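Local structure of (S)-ureidoglycine--glyoxylate transaminase (Bacillus subtilis, 3ISL) at residues F97-T102 against M114-W119; G194-Q197 against S201-S204; I209-R214 against Q253-W258; S337-L342 against I350-G355. The protein catalyses the pyridoxal-phosphate-dependent transfer of the amino group of (S)-ureidoglycine to glyoxylate, giving oxalurate and glycine in purine catabolism. All coordinates share one frame; numbering follows the deposited sequence.

Contact 1: F97-T102 against M114-W119; sequences FGYLLT and MLECEW. With PLP (pyridoxal-5'-phosphate), chain C.
Tyr99 on helix 96-107 meets Glu116 and Trp119 across the closing half of a beta-alpha-beta unit, strand 88-93, helix 96-107 and strand 111-116. The first turn of this helix also supplies Phe97 to the cofactor pocket. The phenol OH of Tyr99 donates to Glu116 OE2 at 2.6 Å. Glu116 OE2 receives it on its anti lone pair, away from the other oxygen, and the ring and carboxylate planes stand 84° apart. Glu116 reaches the hydroxyl with its chain extended beyond CG. At another edge of the tyrosine, CE2 touches Trp119 CZ2 at 3.8 Å, so the two rings meet edge to edge. Further along the helix, Thr102 CG2 lies 4.3 Å from Met114 SD, and both side chains also rest on Ile93.

On the cofactor side, the Phe97 ring lies with one face against the pyridine of PLP, with PLP C3 3.5 Å above its plane, over its centre. With an alanine here, that pyridine face is likely to lose its aromatic cover. The short Tyr99-Glu116 bond lies at the surface. It ties helix to strand through an exposed carboxylate, whose charge would probably strengthen the bond.

Contact 2: G194-Q197 against S201-S204; sequences GGTQ and SVPS. With PLP (pyridoxal-5'-phosphate), chain C.
Gln197 has CG placed between its backbone N and carbonyl carbon (chi1 73°), and a second bend at chi2 (-90°) folds the chain over Ser204. The amide thereby runs past Ser204 CB, which lies 3.4 Å from both Gln197 CB and Gln197 OE1. Its other end then meets the cofactor: NE2 donates to the phosphate oxygen O3P of PLP at 2.6 Å, with an N-H...O angle of 157°. Thr196 points toward 201-204. Its CG2 stands anti to the carbonyl carbon and lies 3.8 Å from Val202 CG1.

The backbones join through Val202 N, which donates to Thr196 O at 2.8 Å. The bond is fairly straight at the hydrogen, but the donor sits above the carbonyl plane. Gln197 CA adds a CA-H...O contact to Val202 O at 3.1 Å. The hydrogen bond and this contact close the loop that carries Lys198, between strands 191-193 and 206-211. Lys198 is the cofactor-attachment lysine of this class-V aminotransferase, although no bond to PLP is present in this structure.

Thr196 OG1 is hydrogen-bonded to Met206 O, just beyond the loop. Ser204 OG is bonded to Glu268 O of the second subunit. Thr267 of that subunit packs on Gln197 and binds PLP through OG1, so the cofactor site is completed across the dimer interface. Helix 270-286 packs on the loop, with Leu276 on Thr196 and Ala275 on Val202 and Pro203.

Contact 3: I209-R214 against Q253-W258; sequences ITYNER and QLEDYW
Tyr211 and Glu255 make this contact alone, through one short hydrogen bond. Tyr211 OH donates to Glu255 OE2 at 2.6 Å. The hydroxyl meets that oxygen nearly along its C-O axis. Ring and carboxylate are almost coplanar, with 7° between their planes, and OE2 sits at the ring edge, 3.6 Å from Tyr211 CE1. Contact is therefore made by the end of each side chain, while the backbones stay far apart: the CA atoms of Tyr211 and Glu255 are 11.1 Å from each other.

Both residues point toward the opposite segment. Glu255 then runs out extended beyond CG (chi2 -173°), which carries its carboxylate from helix 251-257 to the strand. Beside it, Trp63 packs on Glu255. Tyr211 OH also has a hydrogen bond with Tyr65 OH, so the phenol oxygen of this buried residue has two partners.

Further out, Tyr211 lies at the end of strand 206-211, bonded through its backbone to Trp63 and packed on Ala191. Asn212 follows as N-cap of helix 213-220, its OD1 accepting from Val215 N. A phenylalanine in place of Tyr211 would probably leave Glu255 OE2 without its phenol donor and Tyr65 OH without this partner.

The acceptor is a carboxylate oxygen and the bond is short, consistent with a charge-assisted link between the central sheet and helix 251-257.

Contact 4: S337-L342 against I350-G355; sequences SVRDML and IASSFG
Arg339 O accepts a short hydrogen bond from a water at 2.6 Å, and the same water accepts from Ile350 N at 3.2 Å. The water thus bridges the helix backbone to the first residue of segment 350-355. No direct hydrogen bond spans the two segments, so the rest is packing.

Arg339 and Ile350 carry much of it. The arginine CG stands anti to the backbone N (chi1 167°), and the aliphatic chain runs out over the loop before bending at chi3. Arg339 CD lies 3.3 Å from Ile350 O and 3.5 Å from Ser352 OG. The polar ends of Arg339 and Ser352 are both directed to Glu336, one turn back on the same helix. Arg339 NH2 forms a salt bridge with Glu336 OE2, and Ser352 OG is hydrogen-bonded to Glu336 OE1. One carboxylate thus holds the arginine and the serine side by side. Asp340 OD2 lies over one guanidinium face, a long pairing of charges only, with no N-H pointing at it.

One turn on along the helix, Leu342 CD1 meets Ile350 CD1 at 3.8 Å. These two side chains cross at about a right angle, and Leu342 CD1 also touches Ile350 CG2 at 4.0 Å.

The contact joins helix 335-346 to the chain that follows the short strand 348-349. Strand 361-365 lies alongside: Ala351 is bonded to Arg363 through its backbone, and Trp362 packs on both Val338 and Ile350. Helix 373-389 packs on both, with Val379 against Ile350 and Val386 against Val338.

How the contacts relate
The contacts follow one another along the chain. Contacts 1 and 3 reach the same seven-stranded sheet, at strands 111-116 and 206-211, with centres about 27 Å apart. Contact 2 lies in the loop leading into strand 206-211, its centre about 20 Å from that of contact 3. Contacts 1 and 2 do not touch, but they bring separate parts of the chain to one cofactor: one covers the pyridine ring, the other holds the phosphate. Contact 4, around helix 335-346, lies about 39 Å from contact 3 between centres, across the centre of the chain. Its Ala351 side chain is about 10 Å from PLP. Contacts 3 and 4 are structural packing away from the cofactor.

Contact 1: F97-T102 against M114-W119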
loop_
_atom_site.group_PDB
_atom_site.type_symbol
_atom_site.label_atom_id
_atom_site.label_comp_id
_atom_site.label_asym_id
_atom_site.label_seq_id
_atom_site.Cartn_x
_atom_site.Cartn_y
_atom_site.Cartn_z
ATOM N N PHE A 97 0.521 10.160 18.116
ATOM C CA PHE A 97 1.343 9.970 16.909
ATOM C C PHE A 97 2.810 10.442 17.094
ATOM O O PHE A 97 3.708 9.961 16.402
ATOM C CB PHE A 97 0.586 10.492 15.645
ATOM C CG PHE A 97 -0.749 9.771 15.419
ATOM C CD1 PHE A 97 -0.788 8.545 14.731
ATOM C CD2 PHE A 97 -1.951 10.258 15.993
ATOM C CE1 PHE A 97 -1.982 7.823 14.569
ATOM C CE2 PHE A 97 -3.171 9.542 15.828
ATOM C CZ PHE A 97 -3.169 8.316 15.112
ATOM N N GLY A 98 3.068 11.340 18.044
ATOM C CA GLY A 98 4.465 11.622 18.478
ATOM C C GLY A 98 5.247 10.354 18.886
ATOM O O GLY A 98 6.412 10.210 18.556
ATOM N N TYR A 99 4.604 9.444 19.605
ATOM C CA TYR A 99 5.200 8.145 19.973
ATOM C C TYR A 99 5.425 7.185 18.811
ATOM O O TYR A 99 6.350 6.371 18.857
ATOM C CB TYR A 99 4.348 7.466 21.032
ATOM C CG TYR A 99 4.344 8.294 22.305
ATOM C CD1 TYR A 99 5.519 8.494 23.021
ATOM C CD2 TYR A 99 3.169 8.855 22.790
ATOM C CE1 TYR A 99 5.536 9.259 24.183
ATOM C CE2 TYR A 99 3.180 9.616 23.960
ATOM C CZ TYR A 99 4.368 9.825 24.645
ATOM O OH TYR A 99 4.384 10.594 25.800
ATOM N N LEU A 100 4.608 7.268 17.764
ATOM C CA LEU A 100 4.952 6.496 16.597
ATOM C C LEU A 100 6.248 7.010 15.950
ATOM O O LEU A 100 7.068 6.236 15.490
ATOM C CB LEU A 100 3.814 6.599 15.570
ATOM C CG LEU A 100 3.859 5.947 14.203
ATOM C CD1 LEU A 100 3.937 4.418 14.301
ATOM C CD2 LEU A 100 2.550 6.452 13.395
ATOM N N LEU A 101 6.425 8.329 15.889
ATOM C CA LEU A 101 7.663 8.851 15.345
ATOM C C LEU A 101 8.851 8.326 16.162
ATOM O O LEU A 101 9.879 8.007 15.580
ATOM C CB LEU A 101 7.685 10.390 15.405
ATOM C CG LEU A 101 6.672 11.152 14.555
ATOM C CD1 LEU A 101 6.984 12.643 14.751
ATOM C CD2 LEU A 101 6.698 10.732 13.070
ATOM N N THR A 102 8.720 8.258 17.504
ATOM C CA THR A 102 9.868 7.844 18.302
ATOM C C THR A 102 10.161 6.346 18.091
ATOM O O THR A 102 11.324 5.920 17.989
ATOM C CB THR A 102 9.796 8.229 19.828
ATOM O OG1 THR A 102 8.917 7.354 20.537
ATOM C CG2 THR A 102 9.366 9.656 20.052
ATOM N N MET A 114 13.315 12.957 23.429
ATOM C CA MET A 114 11.915 13.362 23.410
ATOM C C MET A 114 11.616 14.477 24.389
ATOM O O MET A 114 12.255 14.572 25.442
ATOM C CB MET A 114 10.934 12.190 23.521
ATOM C CG MET A 114 11.049 11.263 24.703
ATOM S SD MET A 114 10.087 9.748 24.337
ATOM C CE MET A 114 11.366 8.515 24.158
ATOM N N LEU A 115 10.738 15.382 23.995
ATOM C CA LEU A 115 10.110 16.286 24.927
ATOM C C LEU A 115 8.656 15.827 24.990
ATOM O O LEU A 115 8.108 15.375 23.965
ATOM C CB LEU A 115 10.137 17.708 24.390
ATOM C CG LEU A 115 11.400 18.542 24.365
ATOM C CD1 LEU A 115 11.218 19.682 23.328
ATOM C CD2 LEU A 115 11.693 19.080 25.786
ATOM N N GLU A 116 8.007 15.949 26.138
ATOM C CA GLU A 116 6.604 15.536 26.216
ATOM C C GLU A 116 5.805 16.558 27.001
ATOM O O GLU A 116 6.216 16.976 28.082
ATOM C CB GLU A 116 6.474 14.171 26.877
ATOM C CG GLU A 116 7.168 12.975 26.137
ATOM C CD GLU A 116 7.375 11.774 27.092
ATOM O OE1 GLU A 116 8.315 11.796 27.918
ATOM O OE2 GLU A 116 6.600 10.810 27.068
ATOM N N CYS A 117 4.653 16.951 26.473
ATOM C CA CYS A 117 3.751 17.782 27.248
ATOM C C CYS A 117 2.385 17.139 27.450
ATOM O O CYS A 117 2.084 16.099 26.848
ATOM C CB CYS A 117 3.596 19.208 26.666
ATOM S SG CYS A 117 2.818 19.264 25.066
ATOM N N GLU A 118 1.568 17.799 28.284
ATOM C CA GLU A 118 0.260 17.308 28.603
ATOM C C GLU A 118 -0.654 17.149 27.386
ATOM O O GLU A 118 -0.836 18.077 26.612
ATOM C CB GLU A 118 -0.443 18.225 29.620
ATOM C CG GLU A 118 -1.165 17.395 30.636
ATOM C CD GLU A 118 -2.319 18.071 31.344
ATOM O OE1 GLU A 118 -2.454 17.801 32.561
ATOM O OE2 GLU A 118 -3.110 18.807 30.714
ATOM N N TRP A 119 -1.305 15.992 27.307
ATOM C CA TRP A 119 -2.260 15.745 26.252
ATOM C C TRP A 119 -3.407 16.735 26.393
ATOM O O TRP A 119 -3.976 16.890 27.481
ATOM C CB TRP A 119 -2.728 14.289 26.212
ATOM C CG TRP A 119 -1.707 13.356 25.674
ATOM C CD1 TRP A 119 -0.354 13.534 25.663
ATOM C CD2 TRP A 119 -1.951 12.081 25.068
ATOM N NE1 TRP A 119 0.262 12.436 25.095
ATOM C CE2 TRP A 119 -0.699 11.547 24.691
ATOM C CE3 TRP A 119 -3.109 11.348 24.784
ATOM C CZ2 TRP A 119 -0.565 10.304 24.070
ATOM C CZ3 TRP A 119 -2.979 10.111 24.134
ATOM C CH2 TRP A 119 -1.706 9.608 23.802
HETATM N N1 PLP C . -0.236 10.162 11.677
HETATM C C2 PLP C . -1.371 10.970 12.153
HETATM C C2A PLP C . -1.270 12.269 12.689
HETATM C C3 PLP C . -2.685 10.487 12.121
HETATM O O3 PLP C . -3.744 11.242 12.557
HETATM C C4 PLP C . -2.998 9.243 11.620
HETATM C C4A PLP C . -4.504 8.770 11.592
HETATM C C5 PLP C . -1.960 8.450 11.147
HETATM C C6 PLP C . -0.591 8.864 11.173
HETATM C C5A PLP C . -2.341 7.088 10.667
HETATM O O4P PLP C . -1.887 6.885 9.413
HETATM P P PLP C . -2.344 5.482 8.845
HETATM O O1P PLP C . -3.368 4.799 9.743
HETATM O O2P PLP C . -0.866 4.743 8.670
HETATM O O3P PLP C . -2.929 5.701 7.285
#

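Contact 2: G194-Q197 against S201-S204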
loop_
_atom_site.group_PDB
_atom_site.type_symbol
_atom_site.label_atom_id
_atom_site.label_comp_id
_atom_site.label_asym_id
_atom_site.label_seq_id
_atom_site.Cartn_x
_atom_site.Cartn_y
_atom_site.Cartn_z
ATOM N N GLY A 194 2.035 13.254 3.921
ATOM C CA GLY A 194 0.570 13.277 4.067
ATOM C C GLY A 194 -0.026 11.900 4.119
ATOM O O GLY A 194 0.685 10.890 4.002
ATOM N N GLY A 195 -1.341 11.838 4.303
ATOM C CA GLY A 195 -2.100 10.603 4.072
ATOM C C GLY A 195 -3.317 10.896 3.232
ATOM O O GLY A 195 -3.658 12.059 2.974
ATOM N N THR A 196 -3.978 9.865 2.746
ATOM C CA THR A 196 -5.056 10.069 1.784
ATOM C C THR A 196 -6.470 10.026 2.384
ATOM O O THR A 196 -7.377 10.683 1.849
ATOM C CB THR A 196 -4.994 8.967 0.696
ATOM O OG1 THR A 196 -4.653 7.716 1.317
ATOM C CG2 THR A 196 -3.898 9.275 -0.293
ATOM N N GLN A 197 -6.680 9.262 3.460
ATOM C CA GLN A 197 -8.014 8.864 3.875
ATOM C C GLN A 197 -8.620 9.852 4.867
ATOM O O GLN A 197 -9.702 9.572 5.455
ATOM C CB GLN A 197 -8.012 7.450 4.487
ATOM C CG GLN A 197 -7.331 7.417 5.970
ATOM C CD GLN A 197 -5.806 7.164 5.946
ATOM O OE1 GLN A 197 -5.169 7.288 4.898
ATOM N NE2 GLN A 197 -5.237 6.789 7.093
ATOM N N SER A 201 -9.862 12.659 1.472
ATOM C CA SER A 201 -10.993 11.786 1.109
ATOM C C SER A 201 -10.623 10.895 -0.082
ATOM O O SER A 201 -11.383 10.754 -1.056
ATOM C CB SER A 201 -12.254 12.632 0.798
ATOM O OG SER A 201 -12.802 13.022 2.037
ATOM N N VAL A 202 -9.435 10.322 0.009
ATOM C CA VAL A 202 -8.997 9.272 -0.915
ATOM C C VAL A 202 -8.842 7.955 -0.187
ATOM O O VAL A 202 -8.388 7.963 0.912
ATOM C CB VAL A 202 -7.717 9.744 -1.656
ATOM C CG1 VAL A 202 -6.989 8.612 -2.400
ATOM C CG2 VAL A 202 -8.110 10.900 -2.569
ATOM N N PRO A 203 -9.254 6.806 -0.794
ATOM C CA PRO A 203 -9.113 5.537 -0.029
ATOM C C PRO A 203 -7.734 5.423 0.604
ATOM O O PRO A 203 -6.737 5.779 -0.048
ATOM C CB PRO A 203 -9.298 4.454 -1.099
ATOM C CG PRO A 203 -10.271 5.111 -2.002
ATOM C CD PRO A 203 -9.809 6.574 -2.120
ATOM N N SER A 204 -7.687 4.913 1.851
ATOM C CA SER A 204 -6.428 4.826 2.612
ATOM C C SER A 204 -5.561 3.844 1.880
ATOM O O SER A 204 -6.088 3.039 1.109
ATOM C CB SER A 204 -6.702 4.341 4.018
ATOM O OG SER A 204 -7.856 3.531 3.891
HETATM N N1 PLP C . -0.236 10.162 11.677
HETATM C C2 PLP C . -1.371 10.970 12.153
HETATM C C2A PLP C . -1.270 12.269 12.689
HETATM C C3 PLP C . -2.685 10.487 12.121
HETATM O O3 PLP C . -3.744 11.242 12.557
HETATM C C4 PLP C . -2.998 9.243 11.620
HETATM C C4A PLP C . -4.504 8.770 11.592
HETATM C C5 PLP C . -1.960 8.450 11.147
HETATM C C6 PLP C . -0.591 8.864 11.173
HETATM C C5A PLP C . -2.341 7.088 10.667
HETATM O O4P PLP C . -1.887 6.885 9.413
HETATM P P PLP C . -2.344 5.482 8.845
HETATM O O1P PLP C . -3.368 4.799 9.743
HETATM O O2P PLP C . -0.866 4.743 8.670
HETATM O O3P PLP C . -2.929 5.701 7.285
#

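Contact 3: I209-R214 against Q253-W258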
loop_
_atom_site.group_PDB
_atom_site.type_symbol
_atom_site.label_atom_id
_atom_site.label_comp_id
_atom_site.label_asym_id
_atom_site.label_seq_id
_atom_site.Cartn_x
_atom_site.Cartn_y
_atom_site.Cartn_z
ATOM N N ILE A 209 4.317 12.307 -0.228
ATOM C CA ILE A 209 5.455 12.880 0.495
ATOM C C ILE A 209 6.022 13.984 -0.313
ATOM O O ILE A 209 5.874 13.989 -1.525
ATOM C CB ILE A 209 6.579 11.852 0.834
ATOM C CG1 ILE A 209 7.225 11.302 -0.424
ATOM C CG2 ILE A 209 6.043 10.702 1.671
ATOM C CD1 ILE A 209 8.447 10.325 -0.135
ATOM N N THR A 210 6.686 14.912 0.357
ATOM C CA THR A 210 7.480 15.875 -0.318
ATOM C C THR A 210 8.727 16.173 0.510
ATOM O O THR A 210 8.708 16.144 1.766
ATOM C CB THR A 210 6.667 17.205 -0.625
ATOM O OG1 THR A 210 7.393 18.036 -1.528
ATOM C CG2 THR A 210 6.320 17.974 0.611
ATOM N N TYR A 211 9.790 16.542 -0.193
ATOM C CA TYR A 211 11.003 16.977 0.467
ATOM C C TYR A 211 11.910 17.781 -0.472
ATOM O O TYR A 211 11.729 17.736 -1.678
ATOM C CB TYR A 211 11.731 15.784 1.065
ATOM C CG TYR A 211 12.116 14.726 0.065
ATOM C CD1 TYR A 211 13.309 14.814 -0.687
ATOM C CD2 TYR A 211 11.310 13.610 -0.116
ATOM C CE1 TYR A 211 13.677 13.771 -1.587
ATOM C CE2 TYR A 211 11.662 12.604 -0.997
ATOM C CZ TYR A 211 12.814 12.699 -1.737
ATOM O OH TYR A 211 13.089 11.678 -2.579
ATOM N N ASN A 212 12.838 18.539 0.128
ATOM C CA ASN A 212 13.743 19.496 -0.558
ATOM C C ASN A 212 15.109 18.905 -0.822
ATOM O O ASN A 212 15.328 17.709 -0.601
ATOM C CB ASN A 212 13.856 20.854 0.221
ATOM C CG ASN A 212 14.429 20.709 1.665
ATOM O OD1 ASN A 212 14.959 19.675 2.050
ATOM N ND2 ASN A 212 14.317 21.768 2.443
ATOM N N GLU A 213 16.026 19.744 -1.318
ATOM C CA GLU A 213 17.394 19.377 -1.725
ATOM C C GLU A 213 18.256 19.057 -0.486
ATOM O O GLU A 213 19.092 18.150 -0.535
ATOM C CB GLU A 213 17.988 20.497 -2.608
ATOM C CG GLU A 213 19.523 20.678 -2.517
ATOM C CD GLU A 213 20.183 21.687 -3.568
ATOM O OE1 GLU A 213 21.163 21.271 -4.243
ATOM O OE2 GLU A 213 19.740 22.871 -3.700
ATOM N N ARG A 214 18.002 19.743 0.642
ATOM C CA ARG A 214 18.626 19.335 1.934
ATOM C C ARG A 214 18.361 17.862 2.240
ATOM O O ARG A 214 19.296 17.109 2.516
ATOM C CB ARG A 214 18.175 20.207 3.119
ATOM C CG ARG A 214 18.525 21.692 2.972
ATOM C CD ARG A 214 19.061 22.295 4.296
ATOM N NE ARG A 214 17.980 22.334 5.226
ATOM C CZ ARG A 214 18.029 22.049 6.509
ATOM N NH1 ARG A 214 19.151 21.780 7.118
ATOM N NH2 ARG A 214 16.894 22.096 7.190
ATOM N N GLN A 253 15.938 4.906 -4.327
ATOM C CA GLN A 253 15.424 4.097 -5.418
ATOM C C GLN A 253 14.075 4.634 -5.851
ATOM O O GLN A 253 13.799 4.663 -7.058
ATOM C CB GLN A 253 15.293 2.630 -5.012
ATOM C CG GLN A 253 16.629 2.026 -4.558
ATOM C CD GLN A 253 16.514 0.556 -4.302
ATOM O OE1 GLN A 253 16.431 -0.242 -5.249
ATOM N NE2 GLN A 253 16.547 0.166 -3.021
ATOM N N LEU A 254 13.246 5.063 -4.887
ATOM C CA LEU A 254 11.931 5.657 -5.219
ATOM C C LEU A 254 12.034 6.967 -6.047
ATOM O O LEU A 254 11.135 7.262 -6.865
ATOM C CB LEU A 254 11.054 5.806 -3.980
ATOM C CG LEU A 254 10.491 4.414 -3.685
ATOM C CD1 LEU A 254 10.014 4.248 -2.263
ATOM C CD2 LEU A 254 9.378 4.091 -4.701
ATOM N N GLU A 255 13.134 7.720 -5.881
ATOM C CA GLU A 255 13.320 8.891 -6.732
ATOM C C GLU A 255 13.656 8.564 -8.205
ATOM O O GLU A 255 13.223 9.299 -9.108
ATOM C CB GLU A 255 14.159 10.001 -6.098
ATOM C CG GLU A 255 15.462 9.692 -5.426
ATOM C CD GLU A 255 16.024 10.941 -4.727
ATOM O OE1 GLU A 255 17.133 11.422 -5.055
ATOM O OE2 GLU A 255 15.325 11.476 -3.861
ATOM N N ASP A 256 14.374 7.457 -8.452
ATOM C CA ASP A 256 14.685 6.996 -9.820
ATOM C C ASP A 256 13.420 6.353 -10.457
ATOM O O ASP A 256 13.242 6.383 -11.691
ATOM C CB ASP A 256 15.897 6.028 -9.831
ATOM C CG ASP A 256 17.300 6.763 -9.840
ATOM O OD1 ASP A 256 17.424 8.023 -9.816
ATOM O OD2 ASP A 256 18.307 6.039 -9.862
ATOM N N TYR A 257 12.553 5.785 -9.601
ATOM C CA TYR A 257 11.191 5.346 -9.978
ATOM C C TYR A 257 10.314 6.504 -10.506
ATOM O O TYR A 257 9.630 6.374 -11.540
ATOM C CB TYR A 257 10.453 4.612 -8.820
ATOM C CG TYR A 257 9.266 3.835 -9.341
ATOM C CD1 TYR A 257 9.442 2.561 -9.843
ATOM C CD2 TYR A 257 7.956 4.393 -9.370
ATOM C CE1 TYR A 257 8.382 1.832 -10.387
ATOM C CE2 TYR A 257 6.870 3.666 -9.895
ATOM C CZ TYR A 257 7.110 2.384 -10.416
ATOM O OH TYR A 257 6.126 1.616 -10.947
ATOM N N TRP A 258 10.333 7.626 -9.783
ATOM C CA TRP A 258 9.419 8.741 -10.032
ATOM C C TRP A 258 10.184 9.869 -10.795
ATOM O O TRP A 258 10.086 11.049 -10.442
ATOM C CB TRP A 258 8.828 9.266 -8.696
ATOM C CG TRP A 258 7.641 8.485 -8.140
ATOM C CD1 TRP A 258 7.684 7.477 -7.188
ATOM C CD2 TRP A 258 6.230 8.660 -8.470
ATOM N NE1 TRP A 258 6.397 7.009 -6.928
ATOM C CE2 TRP A 258 5.494 7.720 -7.692
ATOM C CE3 TRP A 258 5.515 9.518 -9.347
ATOM C CZ2 TRP A 258 4.087 7.606 -7.793
ATOM C CZ3 TRP A 258 4.088 9.382 -9.449
ATOM C CH2 TRP A 258 3.415 8.463 -8.675
#

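Contact 4: S337-L342 against I350-G355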
loop_
_atom_site.group_PDB
_atom_site.type_symbol
_atom_site.label_atom_id
_atom_site.label_comp_id
_atom_site.label_asym_id
_atom_site.label_seq_id
_atom_site.Cartn_x
_atom_site.Cartn_y
_atom_site.Cartn_z
ATOM N N SER A 337 -21.036 2.662 24.654
ATOM C CA SER A 337 -22.412 2.229 24.403
ATOM C C SER A 337 -23.001 3.241 23.453
ATOM O O SER A 337 -23.707 2.846 22.508
ATOM C CB SER A 337 -23.234 2.176 25.693
ATOM O OG SER A 337 -24.628 2.065 25.444
ATOM N N VAL A 338 -22.699 4.529 23.702
ATOM C CA VAL A 338 -23.152 5.623 22.824
ATOM C C VAL A 338 -22.633 5.495 21.416
ATOM O O VAL A 338 -23.392 5.660 20.481
ATOM C CB VAL A 338 -22.841 7.012 23.371
ATOM C CG1 VAL A 338 -23.013 8.037 22.239
ATOM C CG2 VAL A 338 -23.787 7.324 24.632
ATOM N N ARG A 339 -21.359 5.146 21.272
ATOM C CA ARG A 339 -20.732 5.006 19.960
ATOM C C ARG A 339 -21.306 3.814 19.168
ATOM O O ARG A 339 -21.582 3.924 17.934
ATOM C CB ARG A 339 -19.205 4.958 20.087
ATOM C CG ARG A 339 -18.497 4.502 18.817
ATOM C CD ARG A 339 -16.963 4.480 18.991
ATOM N NE ARG A 339 -16.580 3.128 19.377
ATOM C CZ ARG A 339 -16.431 2.132 18.506
ATOM N NH1 ARG A 339 -16.576 2.371 17.194
ATOM N NH2 ARG A 339 -16.129 0.904 18.950
ATOM N N ASP A 340 -21.443 2.683 19.855
ATOM C CA ASP A 340 -22.014 1.471 19.262
ATOM C C ASP A 340 -23.461 1.715 18.775
ATOM O O ASP A 340 -23.819 1.258 17.694
ATOM C CB ASP A 340 -21.997 0.278 20.287
ATOM C CG ASP A 340 -20.559 -0.212 20.607
ATOM O OD1 ASP A 340 -20.402 -0.999 21.580
ATOM O OD2 ASP A 340 -19.593 0.183 19.872
ATOM N N MET A 341 -24.277 2.406 19.571
ATOM C CA MET A 341 -25.684 2.664 19.207
ATOM C C MET A 341 -25.838 3.626 18.011
ATOM O O MET A 341 -26.715 3.447 17.140
ATOM C CB MET A 341 -26.522 3.151 20.418
ATOM C CG MET A 341 -28.025 3.247 20.091
ATOM S SD MET A 341 -29.001 3.968 21.458
ATOM C CE MET A 341 -29.002 2.552 22.582
ATOM N N LEU A 342 -25.043 4.691 17.998
ATOM C CA LEU A 342 -25.026 5.609 16.880
ATOM C C LEU A 342 -24.777 4.835 15.586
ATOM O O LEU A 342 -25.444 5.064 14.579
ATOM C CB LEU A 342 -23.892 6.631 17.049
ATOM C CG LEU A 342 -24.151 8.035 17.503
ATOM C CD1 LEU A 342 -22.921 8.927 17.004
ATOM C CD2 LEU A 342 -25.421 8.511 16.824
ATOM N N ILE A 350 -18.579 7.755 14.851
ATOM C CA ILE A 350 -17.664 8.656 15.585
ATOM C C ILE A 350 -16.606 7.809 16.291
ATOM O O ILE A 350 -16.757 6.609 16.441
ATOM C CB ILE A 350 -18.384 9.625 16.610
ATOM C CG1 ILE A 350 -18.936 8.840 17.817
ATOM C CG2 ILE A 350 -19.424 10.529 15.831
ATOM C CD1 ILE A 350 -19.753 9.750 18.915
ATOM N N ALA A 351 -15.535 8.454 16.713
ATOM C CA ALA A 351 -14.387 7.745 17.284
ATOM C C ALA A 351 -14.411 7.781 18.806
ATOM O O ALA A 351 -14.784 8.791 19.399
ATOM C CB ALA A 351 -13.110 8.352 16.726
ATOM N N SER A 352 -14.010 6.686 19.443
ATOM C CA SER A 352 -13.701 6.719 20.869
ATOM C C SER A 352 -12.228 7.085 21.002
ATOM O O SER A 352 -11.557 7.358 20.011
ATOM C CB SER A 352 -13.945 5.355 21.533
ATOM O OG SER A 352 -15.292 5.226 21.991
ATOM N N SER A 353 -11.730 7.099 22.232
ATOM C CA SER A 353 -10.305 7.191 22.491
ATOM C C SER A 353 -9.823 5.917 23.165
ATOM O O SER A 353 -10.553 5.298 23.967
ATOM C CB SER A 353 -10.029 8.357 23.409
ATOM O OG SER A 353 -10.221 9.568 22.724
ATOM N N PHE A 354 -8.602 5.512 22.837
ATOM C CA PHE A 354 -7.965 4.399 23.548
ATOM C C PHE A 354 -6.655 4.907 24.174
ATOM O O PHE A 354 -6.059 5.874 23.672
ATOM C CB PHE A 354 -7.855 3.153 22.637
ATOM C CG PHE A 354 -9.215 2.565 22.271
ATOM C CD1 PHE A 354 -9.963 1.830 23.228
ATOM C CD2 PHE A 354 -9.783 2.788 20.996
ATOM C CE1 PHE A 354 -11.256 1.295 22.905
ATOM C CE2 PHE A 354 -11.079 2.265 20.655
ATOM C CZ PHE A 354 -11.816 1.525 21.615
ATOM N N GLY A 355 -6.234 4.347 25.303
ATOM C CA GLY A 355 -5.076 4.963 25.996
ATOM C C GLY A 355 -5.571 6.019 26.973
ATOM O O GLY A 355 -6.704 5.938 27.422
HETATM O O HOH W 1 -20.405 5.413 16.156
#